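Local coordinates for hypothetical protein SMU.776 (Streptococcus mutans, PDB 2B78) that is of unknown function but probably acts as an S-adenosylmethionine-dependent methyltransferase, perhaps on RNA, at residues A[9-14]-A[39-44]; A[304-309]-A[329-334]; A[291-296]-A[311-316]; A[336-341]-A[359-364]. One frame throughout, in Å; residues are numbered along the deposited sequence.

Interaction 1 of 4, residues A[9-14]-A[39-44]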
loop_
_atom_site.group_PDB
_atom_site.type_symbol
_atom_site.label_atom_id
_atom_site.label_comp_id
_atom_site.label_asym_id
_atom_site.label_seq_id
_atom_site.Cartn_x
_atom_site.Cartn_y
_atom_site.Cartn_z
ATOM N N PHE A 9 -19.547 -22.448 -0.012
ATOM C CA PHE A 9 -19.099 -21.080 0.248
ATOM C C PHE A 9 -18.120 -20.599 -0.823
ATOM O O PHE A 9 -18.251 -19.491 -1.342
ATOM C CB PHE A 9 -18.428 -20.985 1.623
ATOM C CG PHE A 9 -18.562 -19.632 2.263
ATOM C CD1 PHE A 9 -19.786 -19.216 2.781
ATOM C CD2 PHE A 9 -17.478 -18.763 2.325
ATOM C CE1 PHE A 9 -19.927 -17.951 3.350
ATOM C CE2 PHE A 9 -17.605 -17.497 2.892
ATOM C CZ PHE A 9 -18.834 -17.089 3.405
ATOM N N ALA A 10 -17.128 -21.422 -1.140
ATOM C CA ALA A 10 -16.152 -21.059 -2.161
ATOM C C ALA A 10 -16.877 -20.751 -3.466
ATOM O O ALA A 10 -16.525 -19.813 -4.181
ATOM C CB ALA A 10 -15.159 -22.206 -2.365
ATOM N N GLU A 11 -17.903 -21.541 -3.759
ATOM C CA GLU A 11 -18.698 -21.390 -4.976
ATOM C C GLU A 11 -19.413 -20.038 -5.082
ATOM O O GLU A 11 -19.248 -19.319 -6.066
ATOM C CB GLU A 11 -19.736 -22.516 -5.056
ATOM C CG GLU A 11 -20.437 -22.617 -6.396
ATOM C CD GLU A 11 -21.557 -23.643 -6.400
ATOM O OE1 GLU A 11 -21.369 -24.733 -5.824
ATOM O OE2 GLU A 11 -22.622 -23.360 -6.989
ATOM N N LYS A 12 -20.212 -19.693 -4.079
ATOM C CA LYS A 12 -20.937 -18.429 -4.118
ATOM C C LYS A 12 -19.983 -17.250 -4.290
ATOM O O LYS A 12 -20.288 -16.298 -5.005
ATOM C CB LYS A 12 -21.797 -18.251 -2.853
ATOM C CG LYS A 12 -21.024 -18.220 -1.546
ATOM C CD LYS A 12 -21.945 -18.368 -0.329
ATOM C CE LYS A 12 -22.380 -17.032 0.277
ATOM N NZ LYS A 12 -23.295 -16.210 -0.568
ATOM N N LYS A 13 -18.820 -17.313 -3.652
ATOM C CA LYS A 13 -17.857 -16.225 -3.781
ATOM C C LYS A 13 -17.348 -16.141 -5.214
ATOM O O LYS A 13 -17.293 -15.056 -5.796
ATOM C CB LYS A 13 -16.694 -16.422 -2.806
ATOM C CG LYS A 13 -17.098 -16.200 -1.357
ATOM C CD LYS A 13 -15.998 -16.567 -0.375
ATOM C CE LYS A 13 -14.878 -15.543 -0.368
ATOM N NZ LYS A 13 -13.896 -15.827 0.716
ATOM N N LEU A 14 -16.986 -17.286 -5.785
ATOM C CA LEU A 14 -16.506 -17.320 -7.162
ATOM C C LEU A 14 -17.554 -16.730 -8.089
ATOM O O LEU A 14 -17.243 -15.878 -8.919
ATOM C CB LEU A 14 -16.188 -18.756 -7.597
ATOM C CG LEU A 14 -14.859 -19.337 -7.117
ATOM C CD1 LEU A 14 -14.786 -20.827 -7.444
ATOM C CD2 LEU A 14 -13.713 -18.571 -7.780
ATOM N N TYR A 39 -14.544 -26.499 -10.055
ATOM C CA TYR A 39 -15.872 -27.050 -10.324
ATOM C C TYR A 39 -16.723 -27.055 -9.049
ATOM O O TYR A 39 -16.196 -27.194 -7.944
ATOM C CB TYR A 39 -15.749 -28.488 -10.838
ATOM C CG TYR A 39 -15.420 -28.604 -12.307
ATOM C CD1 TYR A 39 -16.430 -28.748 -13.255
ATOM C CD2 TYR A 39 -14.097 -28.561 -12.754
ATOM C CE1 TYR A 39 -16.130 -28.852 -14.620
ATOM C CE2 TYR A 39 -13.790 -28.661 -14.110
ATOM C CZ TYR A 39 -14.812 -28.806 -15.035
ATOM O OH TYR A 39 -14.517 -28.901 -16.376
ATOM N N SER A 40 -18.035 -26.910 -9.209
ATOM C CA SER A 40 -18.951 -26.928 -8.068
ATOM C C SER A 40 -19.205 -28.387 -7.696
ATOM O O SER A 40 -18.643 -29.292 -8.318
ATOM C CB SER A 40 -20.281 -26.272 -8.438
ATOM O OG SER A 40 -20.961 -27.057 -9.399
ATOM N N ASP A 41 -20.049 -28.610 -6.692
ATOM C CA ASP A 41 -20.382 -29.963 -6.244
ATOM C C ASP A 41 -21.297 -30.663 -7.242
ATOM O O ASP A 41 -21.488 -31.881 -7.179
ATOM C CB ASP A 41 -21.059 -29.927 -4.865
ATOM C CG ASP A 41 -22.196 -28.920 -4.793
ATOM O OD1 ASP A 41 -23.019 -28.877 -5.734
ATOM O OD2 ASP A 41 -22.273 -28.172 -3.789
ATOM N N ALA A 42 -21.856 -29.884 -8.162
ATOM C CA ALA A 42 -22.745 -30.408 -9.192
ATOM C C ALA A 42 -21.958 -30.647 -10.474
ATOM O O ALA A 42 -22.536 -30.862 -11.540
ATOM C CB ALA A 42 -23.885 -29.427 -9.450
ATOM N N ASP A 43 -20.634 -30.594 -10.362
ATOM C CA ASP A 43 -19.748 -30.812 -11.501
ATOM C C ASP A 43 -19.855 -29.738 -12.573
ATOM O O ASP A 43 -19.632 -30.011 -13.755
ATOM C CB ASP A 43 -20.024 -32.177 -12.130
ATOM C CG ASP A 43 -19.762 -33.317 -11.173
ATOM O OD1 ASP A 43 -18.618 -33.424 -10.681
ATOM O OD2 ASP A 43 -20.699 -34.107 -10.914
ATOM N N ILE A 44 -20.201 -28.520 -12.169
ATOM C CA ILE A 44 -20.316 -27.421 -13.118
ATOM C C ILE A 44 -19.014 -26.622 -13.129
ATOM O O ILE A 44 -18.432 -26.359 -12.079
ATOM C CB ILE A 44 -21.477 -26.473 -12.757
ATOM C CG1 ILE A 44 -22.779 -27.270 -12.613
ATOM C CG2 ILE A 44 -21.615 -25.396 -13.821
ATOM C CD1 ILE A 44 -23.171 -28.073 -13.842
HETATM O O HOH W 1 -20.019 -26.634 -4.424
#
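Two backbone N-H groups converge on Ser-40 OG, and the CB that carries this oxygen is what Glu-11 touches from helix 8-16. Ala-42 N donates to Ser-40 OG over 3.2 Å, which closes an ST turn, and Ile-44 N donates to the same oxygen at an N-H...O angle of 154°. With chi1 at 67°, Ser-40 OG lies between its own backbone N and carbonyl carbon, facing into the type I beta turn from Ser-40 to Asp-43. Asp-43 N closes that turn on Ser-40 O at 3.1 Å.

From the helix, Glu-11 sends CG out anti to its backbone N and continues extended, so that OE1 comes to 3.2 Å from Ser-40 CB. A water lies 2.7 Å from Glu-11 OE1, to which it probably donates, and accepts from Asp-41 N at 3.0 Å, bridging the carboxylate and the turn's backbone. Glu-11 and Ser-40 both also rest on Leu-46 of strand 45-54, while Lys-15 forms a long, weak ion pair with Glu-11 OE2.

The contact thus joins the helix to the hairpin loop between strands 34-39 and 45-54 within the PUA-like region. Asp-41 OD2 is 4.1 Å from Glu-11 OE1, so two acidic groups stand near each other beside the water. Their proximity would tend to raise the proton affinity of either carboxylate, an effect that the bridging water and Lys-15 may moderate.

Interaction 2 of 4, residues A[304-309]-A[329-334]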
loop_
_atom_site.group_PDB
_atom_site.type_symbol
_atom_site.label_atom_id
_atom_site.label_comp_id
_atom_site.label_asym_id
_atom_site.label_seq_id
_atom_site.Cartn_x
_atom_site.Cartn_y
_atom_site.Cartn_z
ATOM N N PHE A 304 4.724 -3.861 15.005
ATOM C CA PHE A 304 3.500 -3.456 15.694
ATOM C C PHE A 304 2.214 -4.179 15.267
ATOM O O PHE A 304 1.895 -4.263 14.076
ATOM C CB PHE A 304 3.325 -1.941 15.538
ATOM C CG PHE A 304 2.229 -1.365 16.380
ATOM C CD1 PHE A 304 0.895 -1.524 16.016
ATOM C CD2 PHE A 304 2.527 -0.682 17.551
ATOM C CE1 PHE A 304 -0.125 -1.010 16.808
ATOM C CE2 PHE A 304 1.513 -0.164 18.353
ATOM C CZ PHE A 304 0.183 -0.329 17.979
ATOM N N SER A 305 1.481 -4.695 16.252
ATOM C CA SER A 305 0.219 -5.400 16.013
ATOM C C SER A 305 -0.946 -4.420 15.959
ATOM O O SER A 305 -1.426 -3.960 16.993
ATOM C CB SER A 305 -0.047 -6.418 17.126
ATOM O OG SER A 305 -1.373 -6.925 17.044
ATOM N N VAL A 306 -1.400 -4.104 14.752
ATOM C CA VAL A 306 -2.516 -3.183 14.580
ATOM C C VAL A 306 -3.800 -3.737 15.184
ATOM O O VAL A 306 -4.458 -3.082 15.996
ATOM C CB VAL A 306 -2.765 -2.891 13.083
ATOM C CG1 VAL A 306 -4.039 -2.070 12.908
ATOM C CG2 VAL A 306 -1.571 -2.143 12.506
ATOM N N SER A 307 -4.146 -4.952 14.780
ATOM C CA SER A 307 -5.356 -5.602 15.247
ATOM C C SER A 307 -5.479 -5.630 16.762
ATOM O O SER A 307 -6.589 -5.596 17.292
ATOM C CB SER A 307 -5.422 -7.033 14.706
ATOM O OG SER A 307 -4.338 -7.809 15.193
ATOM N N LYS A 308 -4.345 -5.667 17.462
ATOM C CA LYS A 308 -4.371 -5.738 18.920
ATOM C C LYS A 308 -3.971 -4.499 19.722
ATOM O O LYS A 308 -4.592 -4.203 20.742
ATOM C CB LYS A 308 -3.507 -6.914 19.396
ATOM C CG LYS A 308 -4.175 -8.282 19.332
ATOM C CD LYS A 308 -4.663 -8.642 17.935
ATOM C CE LYS A 308 -5.334 -10.010 17.934
ATOM N NZ LYS A 308 -5.887 -10.381 16.599
ATOM N N ASP A 309 -2.947 -3.778 19.273
ATOM C CA ASP A 309 -2.468 -2.623 20.032
ATOM C C ASP A 309 -2.704 -1.229 19.463
ATOM O O ASP A 309 -2.244 -0.240 20.042
ATOM C CB ASP A 309 -0.968 -2.774 20.308
ATOM C CG ASP A 309 -0.611 -4.114 20.913
ATOM O OD1 ASP A 309 -1.420 -4.649 21.695
ATOM O OD2 ASP A 309 0.494 -4.623 20.613
ATOM N N ALA A 329 -5.438 8.665 11.592
ATOM C CA ALA A 329 -5.121 7.268 11.888
ATOM C C ALA A 329 -5.119 6.446 10.617
ATOM O O ALA A 329 -6.172 6.210 10.001
ATOM C CB ALA A 329 -6.141 6.688 12.881
ATOM N N SER A 330 -3.929 5.989 10.245
ATOM C CA SER A 330 -3.736 5.210 9.039
ATOM C C SER A 330 -3.223 3.797 9.299
ATOM O O SER A 330 -2.569 3.523 10.309
ATOM C CB SER A 330 -2.761 5.952 8.117
ATOM O OG SER A 330 -2.225 5.097 7.133
ATOM N N THR A 331 -3.549 2.889 8.390
ATOM C CA THR A 331 -3.093 1.506 8.493
ATOM C C THR A 331 -3.236 0.855 7.131
ATOM O O THR A 331 -4.178 1.158 6.391
ATOM C CB THR A 331 -3.912 0.682 9.526
ATOM O OG1 THR A 331 -3.395 -0.657 9.582
ATOM C CG2 THR A 331 -5.383 0.616 9.129
ATOM N N ASN A 332 -2.289 -0.019 6.795
ATOM C CA ASN A 332 -2.313 -0.739 5.522
ATOM C C ASN A 332 -2.552 -2.219 5.798
ATOM O O ASN A 332 -2.364 -3.057 4.913
ATOM C CB ASN A 332 -0.979 -0.594 4.774
ATOM C CG ASN A 332 -0.845 0.729 4.046
ATOM O OD1 ASN A 332 -1.694 1.094 3.229
ATOM N ND2 ASN A 332 0.236 1.449 4.322
ATOM N N ALA A 333 -2.967 -2.534 7.027
ATOM C CA ALA A 333 -3.220 -3.921 7.438
ATOM C C ALA A 333 -4.397 -4.534 6.688
ATOM O O ALA A 333 -5.550 -4.183 6.944
ATOM C CB ALA A 333 -3.476 -3.983 8.931
ATOM N N ALA A 334 -4.091 -5.463 5.780
ATOM C CA ALA A 334 -5.100 -6.131 4.954
ATOM C C ALA A 334 -6.006 -7.056 5.753
ATOM O O ALA A 334 -7.128 -7.366 5.328
ATOM C CB ALA A 334 -4.416 -6.920 3.838
#
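Val-306 and Ala-333 mark the closest backbone approach, their CA atoms 7.2 Å apart, where the first turn of helix 306-319 faces the end of strand 325-331. The helix starts after Ser-305, the N-cap residue, whose OG accepts from Lys-308 N at 3.3 Å; Asp-309 N bonds to Ser-305 O at 2.7 Å. Opposite, the chain leaves the strand through an ST turn, in which Ala-333 N donates to Thr-331 OG1 at 3.2 Å and an N-H...O angle of 163°.

Val-306 directs its side chain at this turn and straddles the threonine oxygen with both methyls: CG1 lies 3.7 Å from Thr-331 OG1 and CG2 3.8 Å from the same atom. A chi1 of 173° spreads these methyls on the side facing the strand. Thr-331 has OG1 anti to its backbone N (chi1 -179°), a rotation that serves both the valine contact and the bond from Ala-333 N. The hydroxyl oxygen, although packed against hydrocarbon, therefore has a polar partner within its own turn. Val-306 CB also meets Ala-333 CB at 4.4 Å, a looser apolar touch.

All three contacting residues are buried in the methyltransferase part of the chain. Around them, Met-336 covers Val-306, Phe-341 of helix 338-349 lies on Thr-331, and strand 379-384 runs alongside, with Lys-379 backbone-bonded to Thr-331.

Interaction 3 of 4, residues A[291-296]-A[311-316]; sequences IDPPSF and HKLIRQ
Apolar packing accounts for the direct contacts between Ile-291, at the end of strand 286-291, and Leu-313 of helix 306-319. Ile-291 CG2 meets Leu-313 CD1 at 3.6 Å and Leu-313 CB at 3.9 Å, the two side chains crossing at a slant. The other arm of Ile-291 runs past this leucine: with chi1 -50° and chi2 175° its extended CD1 reaches Ile-314 CD1 at 4.0 Å, where the side chains are nearly perpendicular. Pro-293 adds its ring, CG lying 4.1 Å from Leu-313 CD1, so one leucine methyl is shared by a strand residue and the loop after it.

Polar interactions hold the surroundings: backbone bonds tie Ile-291 to Ile-328 and Ser-330 in the adjacent parallel strand.

The packing therefore seats helix 306-319 on the Rossmann-like sheet of the methyltransferase. Leu-313 also touches Phe-273 and Phe-276 of helix 272-281, and its side chain lies about 4 Å from that of Val-272, a residue that binds S-adenosyl-L-homocysteine, a ligand absent from this model. Near this site the sheet-to-helix contact is wholly apolar, between buried side chains, while the Asp-292 carboxylate, whose CB points away from the helix, bonds to Ser-330 and Gln-199.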
loop_
_atom_site.group_PDB
_atom_site.type_symbol
_atom_site.label_atom_id
_atom_site.label_comp_id
_atom_site.label_asym_id
_atom_site.label_seq_id
_atom_site.Cartn_x
_atom_site.Cartn_y
_atom_site.Cartn_z
ATOM N N ILE A 291 -0.610 8.890 12.631
ATOM C CA ILE A 291 -0.200 7.579 13.115
ATOM C C ILE A 291 -0.300 6.609 11.940
ATOM O O ILE A 291 -1.380 6.416 11.374
ATOM C CB ILE A 291 -1.129 7.140 14.269
ATOM C CG1 ILE A 291 -1.224 8.274 15.296
ATOM C CG2 ILE A 291 -0.609 5.858 14.910
ATOM C CD1 ILE A 291 -2.206 8.025 16.423
ATOM N N ASP A 292 0.822 5.995 11.573
ATOM C CA ASP A 292 0.831 5.082 10.439
ATOM C C ASP A 292 1.865 3.968 10.601
ATOM O O ASP A 292 2.875 3.935 9.897
ATOM C CB ASP A 292 1.106 5.892 9.164
ATOM C CG ASP A 292 1.019 5.060 7.902
ATOM O OD1 ASP A 292 0.083 4.244 7.786
ATOM O OD2 ASP A 292 1.885 5.242 7.017
ATOM N N PRO A 293 1.622 3.036 11.538
ATOM C CA PRO A 293 2.540 1.918 11.791
ATOM C C PRO A 293 2.699 1.019 10.566
ATOM O O PRO A 293 1.733 0.744 9.859
ATOM C CB PRO A 293 1.887 1.199 12.974
ATOM C CG PRO A 293 0.436 1.493 12.784
ATOM C CD PRO A 293 0.441 2.951 12.411
ATOM N N PRO A 294 3.930 0.564 10.295
ATOM C CA PRO A 294 4.264 -0.305 9.156
ATOM C C PRO A 294 3.463 -1.603 9.129
ATOM O O PRO A 294 3.250 -2.235 10.166
ATOM C CB PRO A 294 5.754 -0.577 9.353
ATOM C CG PRO A 294 6.228 0.576 10.161
ATOM C CD PRO A 294 5.110 0.775 11.147
ATOM N N SER A 295 3.022 -2.002 7.941
ATOM C CA SER A 295 2.271 -3.233 7.789
ATOM C C SER A 295 3.250 -4.326 7.371
ATOM O O SER A 295 2.863 -5.487 7.194
ATOM C CB SER A 295 1.187 -3.074 6.715
ATOM O OG SER A 295 0.343 -1.951 6.964
ATOM N N PHE A 296 4.517 -3.937 7.211
ATOM C CA PHE A 296 5.594 -4.842 6.802
ATOM C C PHE A 296 5.115 -6.260 6.540
ATOM O O PHE A 296 5.223 -6.770 5.418
ATOM C CB PHE A 296 6.692 -4.875 7.865
ATOM C CG PHE A 296 7.724 -3.799 7.712
ATOM C CD1 PHE A 296 7.951 -2.886 8.741
ATOM C CD2 PHE A 296 8.508 -3.728 6.563
ATOM C CE1 PHE A 296 8.954 -1.906 8.633
ATOM C CE2 PHE A 296 9.506 -2.770 6.439
ATOM C CZ PHE A 296 9.734 -1.852 7.478
ATOM N N HIS A 311 -5.163 0.663 19.646
ATOM C CA HIS A 311 -5.835 1.522 20.626
ATOM C C HIS A 311 -4.847 2.245 21.533
ATOM O O HIS A 311 -5.150 3.314 22.069
ATOM C CB HIS A 311 -6.831 0.720 21.485
ATOM C CG HIS A 311 -6.186 -0.259 22.426
ATOM N ND1 HIS A 311 -5.634 -1.451 22.004
ATOM C CD2 HIS A 311 -5.978 -0.203 23.764
ATOM C CE1 HIS A 311 -5.111 -2.084 23.040
ATOM N NE2 HIS A 311 -5.307 -1.349 24.120
ATOM N N LYS A 312 -3.663 1.671 21.703
ATOM C CA LYS A 312 -2.655 2.288 22.559
ATOM C C LYS A 312 -2.054 3.526 21.904
ATOM O O LYS A 312 -1.707 4.495 22.588
ATOM C CB LYS A 312 -1.549 1.283 22.863
ATOM C CG LYS A 312 -2.008 0.112 23.715
ATOM C CD LYS A 312 -0.870 -0.876 23.921
ATOM C CE LYS A 312 0.284 -0.228 24.661
ATOM N NZ LYS A 312 1.332 -1.229 25.001
ATOM N N LEU A 313 -1.923 3.497 20.577
ATOM C CA LEU A 313 -1.363 4.638 19.858
ATOM C C LEU A 313 -2.334 5.811 19.954
ATOM O O LEU A 313 -1.930 6.955 20.150
ATOM C CB LEU A 313 -1.128 4.282 18.388
ATOM C CG LEU A 313 -0.227 3.072 18.158
ATOM C CD1 LEU A 313 -0.122 2.799 16.656
ATOM C CD2 LEU A 313 1.150 3.318 18.767
ATOM N N ILE A 314 -3.620 5.515 19.815
ATOM C CA ILE A 314 -4.652 6.535 19.901
ATOM C C ILE A 314 -4.742 7.110 21.312
ATOM O O ILE A 314 -4.809 8.329 21.490
ATOM C CB ILE A 314 -6.028 5.949 19.509
ATOM C CG1 ILE A 314 -6.037 5.598 18.016
ATOM C CG2 ILE A 314 -7.136 6.945 19.831
ATOM C CD1 ILE A 314 -5.996 6.816 17.087
ATOM N N ARG A 315 -4.730 6.232 22.312
ATOM C CA ARG A 315 -4.822 6.648 23.711
ATOM C C ARG A 315 -3.673 7.562 24.097
ATOM O O ARG A 315 -3.885 8.660 24.621
ATOM C CB ARG A 315 -4.832 5.427 24.638
ATOM C CG ARG A 315 -4.987 5.768 26.136
ATOM C CD ARG A 315 -5.084 4.519 27.016
ATOM N NE ARG A 315 -6.235 3.688 26.672
ATOM C CZ ARG A 315 -6.183 2.602 25.906
ATOM N NH1 ARG A 315 -5.022 2.191 25.393
ATOM N NH2 ARG A 315 -7.296 1.931 25.641
ATOM N N GLN A 316 -2.453 7.109 23.845
ATOM C CA GLN A 316 -1.290 7.903 24.190
ATOM C C GLN A 316 -1.138 9.147 23.318
ATOM O O GLN A 316 -0.652 10.179 23.781
ATOM C CB GLN A 316 -0.049 7.013 24.156
ATOM C CG GLN A 316 -0.096 5.963 25.272
ATOM C CD GLN A 316 1.215 5.228 25.462
ATOM O OE1 GLN A 316 2.290 5.828 25.386
ATOM N NE2 GLN A 316 1.133 3.926 25.730
#

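Interaction 4 of 4, residues A[336-341]-A[359-364]; sequences MTVSQF and LQQLPS
Val-338 spans two residues of the opposite segment, one methyl to each: CG1 meets Leu-359 CD2 at 3.9 Å, tip to tip, while CG2 lies beside the terminal amide of Gln-361, its CD at 4.0 Å. The contact packs the first turn of helix 338-349 against the edge strand 355-360 and the residues after it, in the seven-stranded methyltransferase sheet, where strand 379-384, antiparallel to both neighbours, lies between 325-331 and 355-360, as in Rossmann-like methyltransferases. With chi1 at 164°, Val-338 has CG1 anti to its backbone N and CG2 anti to the carbonyl carbon, a rotation that lets the methyls diverge to separate partners. Leu-359 and Gln-361 both direct their side chains toward the helix, whereas the intervening Gln-360 lies on helix 200-210.

One shell out, Lys-379 of strand 379-384 touches both Val-338 and Gln-361, and Phe-381 touches Leu-359. Next to Val-338 in sequence, the start of the helix is fixed by a capping box between Thr-337 and Gln-340. Gln-340 N donates to Thr-337 OG1 at 3.0 Å. In return, Thr-337 N donates to Gln-340 OE1 over 3.0 Å with an N-H...O angle of 162°, the donor tilted 20° from the plane of the glutamine carbonyl.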
loop_
_atom_site.group_PDB
_atom_site.type_symbol
_atom_site.label_atom_id
_atom_site.label_comp_id
_atom_site.label_asym_id
_atom_site.label_seq_id
_atom_site.Cartn_x
_atom_site.Cartn_y
_atom_site.Cartn_z
ATOM N N MET A 336 -7.233 -6.340 8.686
ATOM C CA MET A 336 -8.194 -5.583 9.491
ATOM C C MET A 336 -9.287 -4.935 8.643
ATOM O O MET A 336 -9.002 -4.292 7.631
ATOM C CB MET A 336 -7.497 -4.481 10.296
ATOM C CG MET A 336 -7.123 -4.862 11.722
ATOM S SD MET A 336 -7.236 -3.423 12.812
ATOM C CE MET A 336 -8.515 -3.951 13.942
ATOM N N THR A 337 -10.541 -5.099 9.055
ATOM C CA THR A 337 -11.637 -4.486 8.320
ATOM C C THR A 337 -11.751 -3.035 8.780
ATOM O O THR A 337 -11.141 -2.632 9.780
ATOM C CB THR A 337 -12.992 -5.183 8.596
ATOM O OG1 THR A 337 -13.347 -5.013 9.975
ATOM C CG2 THR A 337 -12.909 -6.668 8.279
ATOM N N VAL A 338 -12.536 -2.254 8.045
ATOM C CA VAL A 338 -12.752 -0.859 8.387
ATOM C C VAL A 338 -13.395 -0.779 9.771
ATOM O O VAL A 338 -13.020 0.064 10.580
ATOM C CB VAL A 338 -13.681 -0.170 7.362
ATOM C CG1 VAL A 338 -14.218 1.140 7.928
ATOM C CG2 VAL A 338 -12.924 0.082 6.068
ATOM N N SER A 339 -14.363 -1.657 10.037
ATOM C CA SER A 339 -15.049 -1.650 11.326
ATOM C C SER A 339 -14.131 -2.093 12.465
ATOM O O SER A 339 -14.196 -1.539 13.564
ATOM C CB SER A 339 -16.313 -2.525 11.278
ATOM O OG SER A 339 -16.019 -3.863 10.924
ATOM N N GLN A 340 -13.288 -3.088 12.213
ATOM C CA GLN A 340 -12.344 -3.563 13.229
ATOM C C GLN A 340 -11.380 -2.447 13.597
ATOM O O GLN A 340 -10.999 -2.288 14.764
ATOM C CB GLN A 340 -11.521 -4.727 12.704
ATOM C CG GLN A 340 -12.143 -6.090 12.887
ATOM C CD GLN A 340 -11.224 -7.183 12.389
ATOM O OE1 GLN A 340 -10.881 -7.230 11.200
ATOM N NE2 GLN A 340 -10.808 -8.068 13.293
ATOM N N PHE A 341 -10.972 -1.688 12.584
ATOM C CA PHE A 341 -10.045 -0.582 12.768
ATOM C C PHE A 341 -10.726 0.503 13.578
ATOM O O PHE A 341 -10.173 1.005 14.559
ATOM C CB PHE A 341 -9.603 -0.038 11.401
ATOM C CG PHE A 341 -8.525 1.020 11.476
ATOM C CD1 PHE A 341 -7.479 0.903 12.382
ATOM C CD2 PHE A 341 -8.555 2.122 10.623
ATOM C CE1 PHE A 341 -6.476 1.872 12.443
ATOM C CE2 PHE A 341 -7.557 3.096 10.672
ATOM C CZ PHE A 341 -6.513 2.970 11.588
ATOM N N LEU A 359 -12.869 9.251 5.922
ATOM C CA LEU A 359 -12.236 7.941 5.767
ATOM C C LEU A 359 -11.774 7.894 4.318
ATOM O O LEU A 359 -12.567 8.091 3.401
ATOM C CB LEU A 359 -13.213 6.784 6.023
ATOM C CG LEU A 359 -12.771 5.385 5.553
ATOM C CD1 LEU A 359 -11.466 4.967 6.234
ATOM C CD2 LEU A 359 -13.859 4.370 5.862
ATOM N N GLN A 360 -10.482 7.672 4.112
ATOM C CA GLN A 360 -9.943 7.585 2.760
ATOM C C GLN A 360 -9.349 6.196 2.633
ATOM O O GLN A 360 -8.817 5.645 3.597
ATOM C CB GLN A 360 -8.842 8.634 2.538
ATOM C CG GLN A 360 -9.277 10.075 2.766
ATOM C CD GLN A 360 -8.112 11.055 2.738
ATOM O OE1 GLN A 360 -7.550 11.347 1.681
ATOM N NE2 GLN A 360 -7.740 11.563 3.909
ATOM N N GLN A 361 -9.452 5.612 1.451
ATOM C CA GLN A 361 -8.884 4.293 1.237
ATOM C C GLN A 361 -8.064 4.319 -0.044
ATOM O O GLN A 361 -7.627 5.390 -0.468
ATOM C CB GLN A 361 -9.989 3.230 1.203
ATOM C CG GLN A 361 -10.786 3.185 2.520
ATOM C CD GLN A 361 -11.521 1.878 2.749
ATOM O OE1 GLN A 361 -10.908 0.841 3.034
ATOM N NE2 GLN A 361 -12.841 1.916 2.630
ATOM N N LEU A 362 -7.849 3.166 -0.660
ATOM C CA LEU A 362 -7.012 3.118 -1.856
ATOM C C LEU A 362 -7.445 4.011 -3.003
ATOM O O LEU A 362 -8.636 4.123 -3.318
ATOM C CB LEU A 362 -6.882 1.677 -2.367
ATOM C CG LEU A 362 -6.143 0.678 -1.467
ATOM C CD1 LEU A 362 -6.192 -0.677 -2.122
ATOM C CD2 LEU A 362 -4.690 1.113 -1.226
ATOM N N PRO A 363 -6.469 4.681 -3.634
ATOM C CA PRO A 363 -6.719 5.572 -4.769
ATOM C C PRO A 363 -6.931 4.697 -6.012
ATOM O O PRO A 363 -6.520 3.530 -6.032
ATOM C CB PRO A 363 -5.458 6.435 -4.803
ATOM C CG PRO A 363 -4.407 5.493 -4.317
ATOM C CD PRO A 363 -5.086 4.829 -3.145
ATOM N N SER A 364 -7.581 5.251 -7.037
ATOM C CA SER A 364 -7.916 4.511 -8.258
ATOM C C SER A 364 -6.833 3.679 -8.943
ATOM O O SER A 364 -7.149 2.669 -9.598
ATOM C CB SER A 364 -8.519 5.468 -9.283
ATOM O OG SER A 364 -7.553 6.416 -9.685
#

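In the fold
Interaction 1 comes first along the chain and stands apart in the PUA-like region, its centre 29 to 40 Å from the other three. Those share the methyltransferase region and its seven-stranded sheet. Interactions 2 and 3 have centres 6 Å apart, alternate along the sequence and both use helix 306-319, so the parallel strands 286-291 and 325-331 are joined to one helix. Interaction 4 follows both; its centre is 11 Å from that of interaction 2, which it meets where Met-336 SD packs on Val-306 CG1. Together the three follow strands 286-291, 325-331 and, beyond 379-384, the edge strand 355-360, separate from the probable RNA-binding module.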